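PDB 7D6V: succinate dehydrogenase subunit A from Mycolicibacterium smegmatis, which carries FAD as the flavoprotein subunit of succinate dehydrogenase Sdh1 and probably oxidises succinate to fumarate, passing the electrons on to the iron-sulfur subunit. Local coordinates for residues Arg76-Phe80 with Glu617-Tyr622; Asn242-Ile246 with Ala553-Arg557; Pro481-His485 with Pro532-Ala537. Residue numbers count along the deposited sequence, not the author numbering.

Contact 1. Residues Arg76-Phe80 with Glu617-Tyr622; sequences RGGKF and ELEKYY
A tertiary contact between a helix C-terminus and the chain's C-terminal region, built from an aromatic cluster with a salt bridge beside it, joins Arg76-Phe80, just after helix 67-76, to Glu617-Tyr622, on helix 615-618 and the turn that follows. It illustrates how a helix-terminating turn can present one ring to a distant segment. Helix 67-76 closes in a Schellman motif: Lys79 N bonds to Arg76 O at 3.0 Å, and Phe80 N reaches back to Met75 O. At Gly78 (phi 147°) a beta carbon would be jammed against the carbonyl O of Gly77, which by itself calls for glycine, while Lys79 and Phe80 both take positive phi near 60°. The CA atoms of Phe80 and Tyr621 lie 7.0 Å apart. Phe80, chi1 m, points toward Glu617-Tyr622. Its CD1 meets Tyr621 CG at 3.5 Å over one face of the tyrosine ring, with ring planes at 52°. Tyr622 turns its edge to the Phe80 face in an offset edge-to-face pair (centroids 5.7 Å, planes 74°). Leu618 CD2 touches Phe80 CE2 at 3.8 Å, and Lys79 CG approaches the Tyr621 ring edge, 3.7 Å from CE1. Glu617, extended with chi1 and chi2 t, accepts a hydrogen bond at OE2 from Arg76 NH1 at 3.0 Å, while Asp73 pairs with Arg76 NH2. Ring packing round Phe80 thus supplies most of the burial, and the partly exposed bridge adds one directional charge pair.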
ATOM      1  N   ARG A  76       0.667  19.311  26.697  1.00 17.38           N
ATOM      2  CA  ARG A  76       1.058  18.332  27.707  1.00 17.38           C
ATOM      3  C   ARG A  76       2.010  17.293  27.130  1.00 17.38           C
ATOM      4  O   ARG A  76       3.053  16.994  27.719  1.00 17.38           O
ATOM      5  CB  ARG A  76      -0.179  17.644  28.269  1.00 17.38           C
ATOM      6  CG  ARG A  76      -0.663  18.193  29.573  1.00 17.38           C
ATOM      7  CD  ARG A  76      -1.810  17.359  30.095  1.00 17.38           C
ATOM      8  NE  ARG A  76      -2.994  17.499  29.255  1.00 17.38           N
ATOM      9  CZ  ARG A  76      -3.856  18.506  29.339  1.00 17.38           C
ATOM     10  NH1 ARG A  76      -3.673  19.471  30.226  1.00 17.38           N
ATOM     11  NH2 ARG A  76      -4.901  18.546  28.531  1.00 17.38           N
ATOM     12  N   GLY A  77       1.651  16.722  25.988  1.00 18.02           N
ATOM     13  CA  GLY A  77       2.471  15.752  25.297  1.00 18.02           C
ATOM     14  C   GLY A  77       3.552  16.441  24.498  1.00 18.02           C
ATOM     15  O   GLY A  77       3.409  16.652  23.292  1.00 18.02           O
ATOM     16  N   GLY A  78       4.631  16.816  25.172  1.00 18.83           N
ATOM     17  CA  GLY A  78       5.610  17.728  24.626  1.00 18.83           C
ATOM     18  C   GLY A  78       6.185  18.559  25.749  1.00 18.83           C
ATOM     19  O   GLY A  78       7.160  19.292  25.564  1.00 18.83           O
ATOM     20  N   LYS A  79       5.565  18.441  26.923  1.00 19.79           N
ATOM     21  CA  LYS A  79       6.096  18.976  28.176  1.00 19.79           C
ATOM     22  C   LYS A  79       6.258  20.489  28.128  1.00 19.79           C
ATOM     23  O   LYS A  79       7.169  21.044  28.746  1.00 19.79           O
ATOM     24  CB  LYS A  79       7.417  18.302  28.550  1.00 19.79           C
ATOM     25  CG  LYS A  79       7.244  17.023  29.351  1.00 19.79           C
ATOM     26  CD  LYS A  79       6.637  15.916  28.514  1.00 19.79           C
ATOM     27  CE  LYS A  79       6.373  14.677  29.340  1.00 19.79           C
ATOM     28  NZ  LYS A  79       5.580  13.682  28.575  1.00 19.79           N
ATOM     29  N   PHE A  80       5.373  21.155  27.390  1.00 20.53           N
ATOM     30  CA  PHE A  80       5.314  22.610  27.291  1.00 20.53           C
ATOM     31  C   PHE A  80       6.582  23.204  26.691  1.00 20.53           C
ATOM     32  O   PHE A  80       6.872  24.388  26.882  1.00 20.53           O
ATOM     33  CB  PHE A  80       5.002  23.237  28.653  1.00 20.53           C
ATOM     34  CG  PHE A  80       3.650  22.863  29.183  1.00 20.53           C
ATOM     35  CD1 PHE A  80       3.494  21.757  29.997  1.00 20.53           C
ATOM     36  CD2 PHE A  80       2.532  23.602  28.846  1.00 20.53           C
ATOM     37  CE1 PHE A  80       2.253  21.405  30.474  1.00 20.53           C
ATOM     38  CE2 PHE A  80       1.287  23.254  29.322  1.00 20.53           C
ATOM     39  CZ  PHE A  80       1.148  22.156  30.137  1.00 20.53           C
ATOM     40  N   GLU A 617      -0.905  22.426  37.522  1.00 27.41           N
ATOM     41  CA  GLU A 617      -0.251  21.710  36.433  1.00 27.41           C
ATOM     42  C   GLU A 617       0.910  22.509  35.856  1.00 27.41           C
ATOM     43  O   GLU A 617       1.946  21.940  35.497  1.00 27.41           O
ATOM     44  CB  GLU A 617      -1.266  21.381  35.345  1.00 27.41           C
ATOM     45  CG  GLU A 617      -0.652  20.821  34.085  1.00 27.41           C
ATOM     46  CD  GLU A 617      -1.671  20.609  32.994  1.00 27.41           C
ATOM     47  OE1 GLU A 617      -2.766  21.203  33.074  1.00 27.41           O
ATOM     48  OE2 GLU A 617      -1.382  19.842  32.059  1.00 27.41           O
ATOM     49  N   LEU A 618       0.760  23.830  35.756  1.00 26.89           N
ATOM     50  CA  LEU A 618       1.802  24.651  35.156  1.00 26.89           C
ATOM     51  C   LEU A 618       2.992  24.852  36.082  1.00 26.89           C
ATOM     52  O   LEU A 618       4.072  25.217  35.610  1.00 26.89           O
ATOM     53  CB  LEU A 618       1.230  26.004  34.743  1.00 26.89           C
ATOM     54  CG  LEU A 618       0.212  25.984  33.603  1.00 26.89           C
ATOM     55  CD1 LEU A 618      -0.444  27.344  33.448  1.00 26.89           C
ATOM     56  CD2 LEU A 618       0.868  25.550  32.306  1.00 26.89           C
ATOM     57  N   GLU A 619       2.821  24.629  37.385  1.00 27.49           N
ATOM     58  CA  GLU A 619       3.917  24.783  38.328  1.00 27.49           C
ATOM     59  C   GLU A 619       4.893  23.618  38.279  1.00 27.49           C
ATOM     60  O   GLU A 619       5.948  23.686  38.916  1.00 27.49           O
ATOM     61  CB  GLU A 619       3.366  24.949  39.741  1.00 27.49           C
ATOM     62  CG  GLU A 619       3.018  26.382  40.088  1.00 27.49           C
ATOM     63  CD  GLU A 619       2.668  26.562  41.545  1.00 27.49           C
ATOM     64  OE1 GLU A 619       2.280  25.569  42.191  1.00 27.49           O
ATOM     65  OE2 GLU A 619       2.782  27.700  42.045  1.00 27.49           O
ATOM     66  N   LYS A 620       4.566  22.561  37.546  1.00 25.28           N
ATOM     67  CA  LYS A 620       5.469  21.443  37.347  1.00 25.28           C
ATOM     68  C   LYS A 620       6.365  21.616  36.129  1.00 25.28           C
ATOM     69  O   LYS A 620       7.259  20.792  35.917  1.00 25.28           O
ATOM     70  CB  LYS A 620       4.667  20.147  37.210  1.00 25.28           C
ATOM     71  CG  LYS A 620       3.538  20.019  38.213  1.00 25.28           C
ATOM     72  CD  LYS A 620       2.853  18.671  38.103  1.00 25.28           C
ATOM     73  CE  LYS A 620       2.263  18.472  36.721  1.00 25.28           C
ATOM     74  NZ  LYS A 620       1.189  17.445  36.719  1.00 25.28           N
ATOM     75  N   TYR A 621       6.150  22.660  35.329  1.00 23.40           N
ATOM     76  CA  TYR A 621       6.882  22.828  34.081  1.00 23.40           C
ATOM     77  C   TYR A 621       7.473  24.225  33.948  1.00 23.40           C
ATOM     78  O   TYR A 621       8.465  24.417  33.241  1.00 23.40           O
ATOM     79  CB  TYR A 621       5.971  22.539  32.889  1.00 23.40           C
ATOM     80  CG  TYR A 621       5.426  21.133  32.850  1.00 23.40           C
ATOM     81  CD1 TYR A 621       6.105  20.124  32.187  1.00 23.40           C
ATOM     82  CD2 TYR A 621       4.227  20.815  33.471  1.00 23.40           C
ATOM     83  CE1 TYR A 621       5.610  18.842  32.143  1.00 23.40           C
ATOM     84  CE2 TYR A 621       3.725  19.535  33.434  1.00 23.40           C
ATOM     85  CZ  TYR A 621       4.420  18.553  32.767  1.00 23.40           C
ATOM     86  OH  TYR A 621       3.925  17.273  32.726  1.00 23.40           O
ATOM     87  N   TYR A 622       6.876  25.202  34.618  1.00 23.91           N
ATOM     88  CA  TYR A 622       7.248  26.597  34.453  1.00 23.91           C
ATOM     89  C   TYR A 622       7.864  27.142  35.733  1.00 23.91           C
ATOM     90  O   TYR A 622       7.506  26.733  36.840  1.00 23.91           O
ATOM     91  CB  TYR A 622       6.035  27.451  34.071  1.00 23.91           C
ATOM     92  CG  TYR A 622       5.593  27.308  32.635  1.00 23.91           C
ATOM     93  CD1 TYR A 622       5.784  28.333  31.726  1.00 23.91           C
ATOM     94  CD2 TYR A 622       4.974  26.150  32.193  1.00 23.91           C
ATOM     95  CE1 TYR A 622       5.384  28.205  30.417  1.00 23.91           C
ATOM     96  CE2 TYR A 622       4.568  26.015  30.887  1.00 23.91           C
ATOM     97  CZ  TYR A 622       4.776  27.045  30.002  1.00 23.91           C
ATOM     98  OH  TYR A 622       4.372  26.912  28.698  1.00 23.91           O
TER

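Contact 2. Residues Asn242-Ile246 with Ala553-Arg557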
ATOM      1  N   ASN A 242      15.790  21.705  18.356  1.00 18.54           N
ATOM      2  CA  ASN A 242      15.290  20.499  19.017  1.00 18.54           C
ATOM      3  C   ASN A 242      15.819  19.223  18.374  1.00 18.54           C
ATOM      4  O   ASN A 242      15.120  18.210  18.325  1.00 18.54           O
ATOM      5  CB  ASN A 242      13.760  20.480  19.040  1.00 18.54           C
ATOM      6  CG  ASN A 242      13.179  21.610  19.850  1.00 18.54           C
ATOM      7  OD1 ASN A 242      13.875  22.245  20.639  1.00 18.54           O
ATOM      8  ND2 ASN A 242      11.897  21.875  19.656  1.00 18.54           N
ATOM      9  N   MET A 243      17.060  19.247  17.890  1.00 19.12           N
ATOM     10  CA  MET A 243      17.602  18.077  17.212  1.00 19.12           C
ATOM     11  C   MET A 243      17.938  16.944  18.169  1.00 19.12           C
ATOM     12  O   MET A 243      18.160  15.819  17.713  1.00 19.12           O
ATOM     13  CB  MET A 243      18.841  18.464  16.406  1.00 19.12           C
ATOM     14  CG  MET A 243      18.529  19.201  15.116  1.00 19.12           C
ATOM     15  SD  MET A 243      17.054  18.586  14.282  1.00 19.12           S
ATOM     16  CE  MET A 243      17.722  17.203  13.369  1.00 19.12           C
ATOM     17  N   GLU A 244      17.973  17.207  19.473  1.00 19.60           N
ATOM     18  CA  GLU A 244      18.209  16.175  20.471  1.00 19.60           C
ATOM     19  C   GLU A 244      16.946  15.418  20.848  1.00 19.60           C
ATOM     20  O   GLU A 244      17.017  14.493  21.662  1.00 19.60           O
ATOM     21  CB  GLU A 244      18.825  16.792  21.729  1.00 19.60           C
ATOM     22  CG  GLU A 244      17.891  17.712  22.495  1.00 19.60           C
ATOM     23  CD  GLU A 244      17.915  19.141  21.988  1.00 19.60           C
ATOM     24  OE1 GLU A 244      17.948  19.347  20.759  1.00 19.60           O
ATOM     25  OE2 GLU A 244      17.898  20.066  22.823  1.00 19.60           O
ATOM     26  N   PHE A 245      15.801  15.782  20.286  1.00 19.14           N
ATOM     27  CA  PHE A 245      14.522  15.180  20.642  1.00 19.14           C
ATOM     28  C   PHE A 245      14.124  14.218  19.532  1.00 19.14           C
ATOM     29  O   PHE A 245      13.599  14.625  18.494  1.00 19.14           O
ATOM     30  CB  PHE A 245      13.473  16.258  20.875  1.00 19.14           C
ATOM     31  CG  PHE A 245      13.696  17.033  22.132  1.00 19.14           C
ATOM     32  CD1 PHE A 245      14.147  18.335  22.085  1.00 19.14           C
ATOM     33  CD2 PHE A 245      13.475  16.450  23.362  1.00 19.14           C
ATOM     34  CE1 PHE A 245      14.367  19.041  23.239  1.00 19.14           C
ATOM     35  CE2 PHE A 245      13.689  17.153  24.520  1.00 19.14           C
ATOM     36  CZ  PHE A 245      14.133  18.449  24.460  1.00 19.14           C
ATOM     37  N   ILE A 246      14.377  12.936  19.763  1.00 21.38           N
ATOM     38  CA  ILE A 246      14.080  11.875  18.813  1.00 21.38           C
ATOM     39  C   ILE A 246      13.218  10.847  19.524  1.00 21.38           C
ATOM     40  O   ILE A 246      13.524  10.448  20.652  1.00 21.38           O
ATOM     41  CB  ILE A 246      15.365  11.230  18.262  1.00 21.38           C
ATOM     42  CG1 ILE A 246      16.115  12.221  17.376  1.00 21.38           C
ATOM     43  CG2 ILE A 246      15.044   9.964  17.495  1.00 21.38           C
ATOM     44  CD1 ILE A 246      17.456  11.728  16.922  1.00 21.38           C
ATOM     45  N   ALA A 553      23.634  18.749  20.178  1.00 20.96           N
ATOM     46  CA  ALA A 553      22.462  19.160  20.944  1.00 20.96           C
ATOM     47  C   ALA A 553      22.252  18.263  22.159  1.00 20.96           C
ATOM     48  O   ALA A 553      21.974  18.752  23.264  1.00 20.96           O
ATOM     49  CB  ALA A 553      21.223  19.155  20.051  1.00 20.96           C
ATOM     50  N   ALA A 554      22.395  16.945  21.975  1.00 21.25           N
ATOM     51  CA  ALA A 554      22.211  16.018  23.085  1.00 21.25           C
ATOM     52  C   ALA A 554      23.262  16.217  24.164  1.00 21.25           C
ATOM     53  O   ALA A 554      22.972  16.042  25.352  1.00 21.25           O
ATOM     54  CB  ALA A 554      22.242  14.578  22.577  1.00 21.25           C
ATOM     55  N   LEU A 555      24.486  16.575  23.778  1.00 22.43           N
ATOM     56  CA  LEU A 555      25.503  16.870  24.780  1.00 22.43           C
ATOM     57  C   LEU A 555      25.190  18.163  25.519  1.00 22.43           C
ATOM     58  O   LEU A 555      25.447  18.273  26.723  1.00 22.43           O
ATOM     59  CB  LEU A 555      26.881  16.956  24.130  1.00 22.43           C
ATOM     60  CG  LEU A 555      28.040  17.163  25.106  1.00 22.43           C
ATOM     61  CD1 LEU A 555      28.335  15.879  25.862  1.00 22.43           C
ATOM     62  CD2 LEU A 555      29.274  17.659  24.383  1.00 22.43           C
ATOM     63  N   GLN A 556      24.641  19.153  24.818  1.00 23.36           N
ATOM     64  CA  GLN A 556      24.445  20.455  25.443  1.00 23.36           C
ATOM     65  C   GLN A 556      23.238  20.493  26.372  1.00 23.36           C
ATOM     66  O   GLN A 556      23.273  21.208  27.379  1.00 23.36           O
ATOM     67  CB  GLN A 556      24.316  21.537  24.375  1.00 23.36           C
ATOM     68  CG  GLN A 556      24.616  22.926  24.897  1.00 23.36           C
ATOM     69  CD  GLN A 556      25.267  23.804  23.859  1.00 23.36           C
ATOM     70  OE1 GLN A 556      25.944  23.317  22.956  1.00 23.36           O
ATOM     71  NE2 GLN A 556      25.065  25.110  23.979  1.00 23.36           N
ATOM     72  N   ARG A 557      22.169  19.756  26.072  1.00 21.84           N
ATOM     73  CA  ARG A 557      20.978  19.802  26.924  1.00 21.84           C
ATOM     74  C   ARG A 557      21.180  18.891  28.129  1.00 21.84           C
ATOM     75  O   ARG A 557      21.071  17.669  28.028  1.00 21.84           O
ATOM     76  CB  ARG A 557      19.729  19.407  26.146  1.00 21.84           C
ATOM     77  CG  ARG A 557      18.466  19.455  26.995  1.00 21.84           C
ATOM     78  CD  ARG A 557      17.202  19.385  26.166  1.00 21.84           C
ATOM     79  NE  ARG A 557      16.975  20.613  25.414  1.00 21.84           N
ATOM     80  CZ  ARG A 557      16.155  21.585  25.798  1.00 21.84           C
ATOM     81  NH1 ARG A 557      15.481  21.478  26.933  1.00 21.84           N
ATOM     82  NH2 ARG A 557      16.010  22.666  25.049  1.00 21.84           N
TER
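Glu244, Arg557 and Ala553 carry most of this buried contact, which shows how an ion pair can be accommodated inside a protein when apolar groups pack round it and the arginine has a second carboxylate partner. Glu244 occupies the third position of a type I beta turn, Asn242 to Phe245, closed by Phe245 N to Asn242 O at 3.2 Å. Its CA-to-CB bond points toward Ala553-Arg557, and with chi1 p and chi2 m OE2 lies 2.8 Å from Arg557 NE in a hydrogen-bonded salt bridge. Arg557 is the first residue to leave helix 532-556, although its N still bonds to Ala553 O at 3.0 Å. The guanidinium has further partners outside the two segments: NH1 pairs with Glu559, and NH2 donates to Thr579 O. Phe245 CZ lies over one face of it and 3.6 Å from Arg557 CD. Ala553 CB is 3.4 Å from Glu244 OE1. Beside it, Glu244 CB comes within 3.6 Å of Ala554 N, and the CA atoms of Glu244 and Ala554 are just 4.8 Å apart. The turn connects strands 240-241 and 246-253, both paired with strand 383-395, where Phe245 makes backbone hydrogen bonds with Met391. Bringing the FAD-binding and flavoprotein C-terminal family regions together, the contact sets the C-terminal end of helix 532-556 against the turn joining two strands of this sheet, with helix 502-518 packed on Leu555.

Contact 3. Residues Pro481-His485 with Pro532-Ala537; sequences PYTLH and PGWHLA
Both segments are the first turns of helices, 481-495 and 532-556, each with a proline at its start. Their short axes approach to 9.7 Å at a crossing angle of 41°, with N-to-C directions at the same 41°. Regular i to i+4 bonds run from His485 N to Pro481 O and from Ala537 N to Gly533 O, both 2.9 Å. Pro481 and Ala537 have the nearest CA atoms, 5.4 Å apart, and Pro481 CG lies 3.8 Å from Gly533 O. Leu536, chi1 t and chi2 p, contacts two rings, one with each methyl. Its CD2 sits over the face of Tyr482 (chi1 m) in a CH-pi contact, 3.9 Å from the ring centroid, while CD1 makes an off-centre CH-pi contact with His485 (chi1 t), 4.2 Å from its centroid. Both polar ends have hydrogen-bond partners outside the segments: His485 NE2 bonds to Lys214 O, and Tyr482 OH to Pro46 O of the iron-sulfur subunit. Pro532 also packs on Leu48 of that subunit. The arrangement exemplifies oblique helix-helix packing through a leucine packed on two rings, here joining helices 481-495 and 532-556, the latter in the flavoprotein C-terminal family region, beside the interface with the iron-sulfur subunit.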
ATOM      1  N   PRO A 481      31.176   3.238   0.392  1.00 19.65           N
ATOM      2  CA  PRO A 481      30.059   3.969   1.018  1.00 19.65           C
ATOM      3  C   PRO A 481      29.239   3.126   1.978  1.00 19.65           C
ATOM      4  O   PRO A 481      28.800   3.629   3.019  1.00 19.65           O
ATOM      5  CB  PRO A 481      29.221   4.423  -0.186  1.00 19.65           C
ATOM      6  CG  PRO A 481      30.122   4.324  -1.359  1.00 19.65           C
ATOM      7  CD  PRO A 481      31.085   3.227  -1.075  1.00 19.65           C
ATOM      8  N   TYR A 482      29.017   1.851   1.651  1.00 18.28           N
ATOM      9  CA  TYR A 482      28.202   0.992   2.501  1.00 18.28           C
ATOM     10  C   TYR A 482      28.873   0.743   3.845  1.00 18.28           C
ATOM     11  O   TYR A 482      28.209   0.744   4.889  1.00 18.28           O
ATOM     12  CB  TYR A 482      27.921  -0.328   1.783  1.00 18.28           C
ATOM     13  CG  TYR A 482      27.094  -0.177   0.528  1.00 18.28           C
ATOM     14  CD1 TYR A 482      25.711  -0.244   0.573  1.00 18.28           C
ATOM     15  CD2 TYR A 482      27.696   0.033  -0.703  1.00 18.28           C
ATOM     16  CE1 TYR A 482      24.952  -0.107  -0.566  1.00 18.28           C
ATOM     17  CE2 TYR A 482      26.942   0.173  -1.849  1.00 18.28           C
ATOM     18  CZ  TYR A 482      25.572   0.102  -1.775  1.00 18.28           C
ATOM     19  OH  TYR A 482      24.816   0.238  -2.912  1.00 18.28           O
ATOM     20  N   THR A 483      30.191   0.537   3.839  1.00 19.95           N
ATOM     21  CA  THR A 483      30.926   0.337   5.083  1.00 19.95           C
ATOM     22  C   THR A 483      30.852   1.572   5.971  1.00 19.95           C
ATOM     23  O   THR A 483      30.607   1.471   7.181  1.00 19.95           O
ATOM     24  CB  THR A 483      32.379  -0.023   4.766  1.00 19.95           C
ATOM     25  OG1 THR A 483      32.428  -1.322   4.168  1.00 19.95           O
ATOM     26  CG2 THR A 483      33.228  -0.017   6.024  1.00 19.95           C
ATOM     27  N   LEU A 484      31.046   2.754   5.382  1.00 20.01           N
ATOM     28  CA  LEU A 484      30.965   3.992   6.149  1.00 20.01           C
ATOM     29  C   LEU A 484      29.566   4.193   6.715  1.00 20.01           C
ATOM     30  O   LEU A 484      29.406   4.612   7.869  1.00 20.01           O
ATOM     31  CB  LEU A 484      31.352   5.180   5.269  1.00 20.01           C
ATOM     32  CG  LEU A 484      32.831   5.489   5.038  1.00 20.01           C
ATOM     33  CD1 LEU A 484      32.980   6.466   3.887  1.00 20.01           C
ATOM     34  CD2 LEU A 484      33.484   6.040   6.280  1.00 20.01           C
ATOM     35  N   HIS A 485      28.540   3.909   5.910  1.00 19.40           N
ATOM     36  CA  HIS A 485      27.168   4.053   6.378  1.00 19.40           C
ATOM     37  C   HIS A 485      26.882   3.120   7.547  1.00 19.40           C
ATOM     38  O   HIS A 485      26.252   3.521   8.532  1.00 19.40           O
ATOM     39  CB  HIS A 485      26.195   3.791   5.231  1.00 19.40           C
ATOM     40  CG  HIS A 485      24.760   3.995   5.600  1.00 19.40           C
ATOM     41  ND1 HIS A 485      23.735   3.279   5.022  1.00 19.40           N
ATOM     42  CD2 HIS A 485      24.179   4.836   6.486  1.00 19.40           C
ATOM     43  CE1 HIS A 485      22.584   3.670   5.536  1.00 19.40           C
ATOM     44  NE2 HIS A 485      22.826   4.614   6.427  1.00 19.40           N
ATOM     45  N   PRO A 532      23.115   3.204  -7.112  1.00 16.10           N
ATOM     46  CA  PRO A 532      22.778   3.441  -5.699  1.00 16.10           C
ATOM     47  C   PRO A 532      23.981   3.614  -4.788  1.00 16.10           C
ATOM     48  O   PRO A 532      23.832   4.216  -3.718  1.00 16.10           O
ATOM     49  CB  PRO A 532      21.964   2.199  -5.314  1.00 16.10           C
ATOM     50  CG  PRO A 532      22.303   1.184  -6.328  1.00 16.10           C
ATOM     51  CD  PRO A 532      22.651   1.890  -7.585  1.00 16.10           C
ATOM     52  N   GLY A 533      25.162   3.117  -5.161  1.00 15.58           N
ATOM     53  CA  GLY A 533      26.347   3.406  -4.370  1.00 15.58           C
ATOM     54  C   GLY A 533      26.724   4.873  -4.430  1.00 15.58           C
ATOM     55  O   GLY A 533      27.086   5.477  -3.417  1.00 15.58           O
ATOM     56  N   TRP A 534      26.622   5.467  -5.617  1.00 15.99           N
ATOM     57  CA  TRP A 534      26.828   6.902  -5.769  1.00 15.99           C
ATOM     58  C   TRP A 534      25.793   7.692  -4.976  1.00 15.99           C
ATOM     59  O   TRP A 534      26.123   8.692  -4.325  1.00 15.99           O
ATOM     60  CB  TRP A 534      26.781   7.251  -7.257  1.00 15.99           C
ATOM     61  CG  TRP A 534      26.900   8.698  -7.591  1.00 15.99           C
ATOM     62  CD1 TRP A 534      27.747   9.602  -7.035  1.00 15.99           C
ATOM     63  CD2 TRP A 534      26.157   9.403  -8.590  1.00 15.99           C
ATOM     64  NE1 TRP A 534      27.572  10.832  -7.614  1.00 15.99           N
ATOM     65  CE2 TRP A 534      26.600  10.736  -8.574  1.00 15.99           C
ATOM     66  CE3 TRP A 534      25.157   9.036  -9.494  1.00 15.99           C
ATOM     67  CZ2 TRP A 534      26.078  11.706  -9.424  1.00 15.99           C
ATOM     68  CZ3 TRP A 534      24.638  10.003 -10.336  1.00 15.99           C
ATOM     69  CH2 TRP A 534      25.100  11.320 -10.295  1.00 15.99           C
ATOM     70  N   HIS A 535      24.535   7.249  -5.011  1.00 15.62           N
ATOM     71  CA  HIS A 535      23.482   7.924  -4.262  1.00 15.62           C
ATOM     72  C   HIS A 535      23.741   7.861  -2.763  1.00 15.62           C
ATOM     73  O   HIS A 535      23.532   8.846  -2.046  1.00 15.62           O
ATOM     74  CB  HIS A 535      22.128   7.303  -4.601  1.00 15.62           C
ATOM     75  CG  HIS A 535      21.832   7.256  -6.068  1.00 15.62           C
ATOM     76  ND1 HIS A 535      20.878   6.422  -6.608  1.00 15.62           N
ATOM     77  CD2 HIS A 535      22.364   7.941  -7.107  1.00 15.62           C
ATOM     78  CE1 HIS A 535      20.838   6.593  -7.918  1.00 15.62           C
ATOM     79  NE2 HIS A 535      21.728   7.510  -8.244  1.00 15.62           N
ATOM     80  N   LEU A 536      24.191   6.706  -2.270  1.00 16.17           N
ATOM     81  CA  LEU A 536      24.528   6.580  -0.857  1.00 16.17           C
ATOM     82  C   LEU A 536      25.707   7.471  -0.490  1.00 16.17           C
ATOM     83  O   LEU A 536      25.716   8.095   0.579  1.00 16.17           O
ATOM     84  CB  LEU A 536      24.830   5.120  -0.524  1.00 16.17           C
ATOM     85  CG  LEU A 536      25.088   4.788   0.943  1.00 16.17           C
ATOM     86  CD1 LEU A 536      23.944   5.278   1.810  1.00 16.17           C
ATOM     87  CD2 LEU A 536      25.295   3.301   1.116  1.00 16.17           C
ATOM     88  N   ALA A 537      26.714   7.540  -1.363  1.00 16.87           N
ATOM     89  CA  ALA A 537      27.853   8.416  -1.113  1.00 16.87           C
ATOM     90  C   ALA A 537      27.419   9.872  -1.035  1.00 16.87           C
ATOM     91  O   ALA A 537      27.977  10.652  -0.255  1.00 16.87           O
ATOM     92  CB  ALA A 537      28.906   8.230  -2.202  1.00 16.87           C
TER

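Depth alone does not sort the chemistry of the three contacts. Contact 2 is fully buried, its centre about 15 Å from the chain's centre, and contact 1 only partly so, yet each holds an Arg-Glu bridge; contact 3, also partly buried and on the opposite side of that centre from contact 1, rests on apolar and CH-pi packing between its segments. Contacts 2 and 3 use the two ends of helix 532-556, its last turn meeting a beta turn and its first another helix, with centres 26 Å apart. Contact 1 shares no helix or strand with them. Along the sequence contact 3 nests inside contact 2, and contact 2 inside contact 1. Among the three, contact 3 alone touches another subunit.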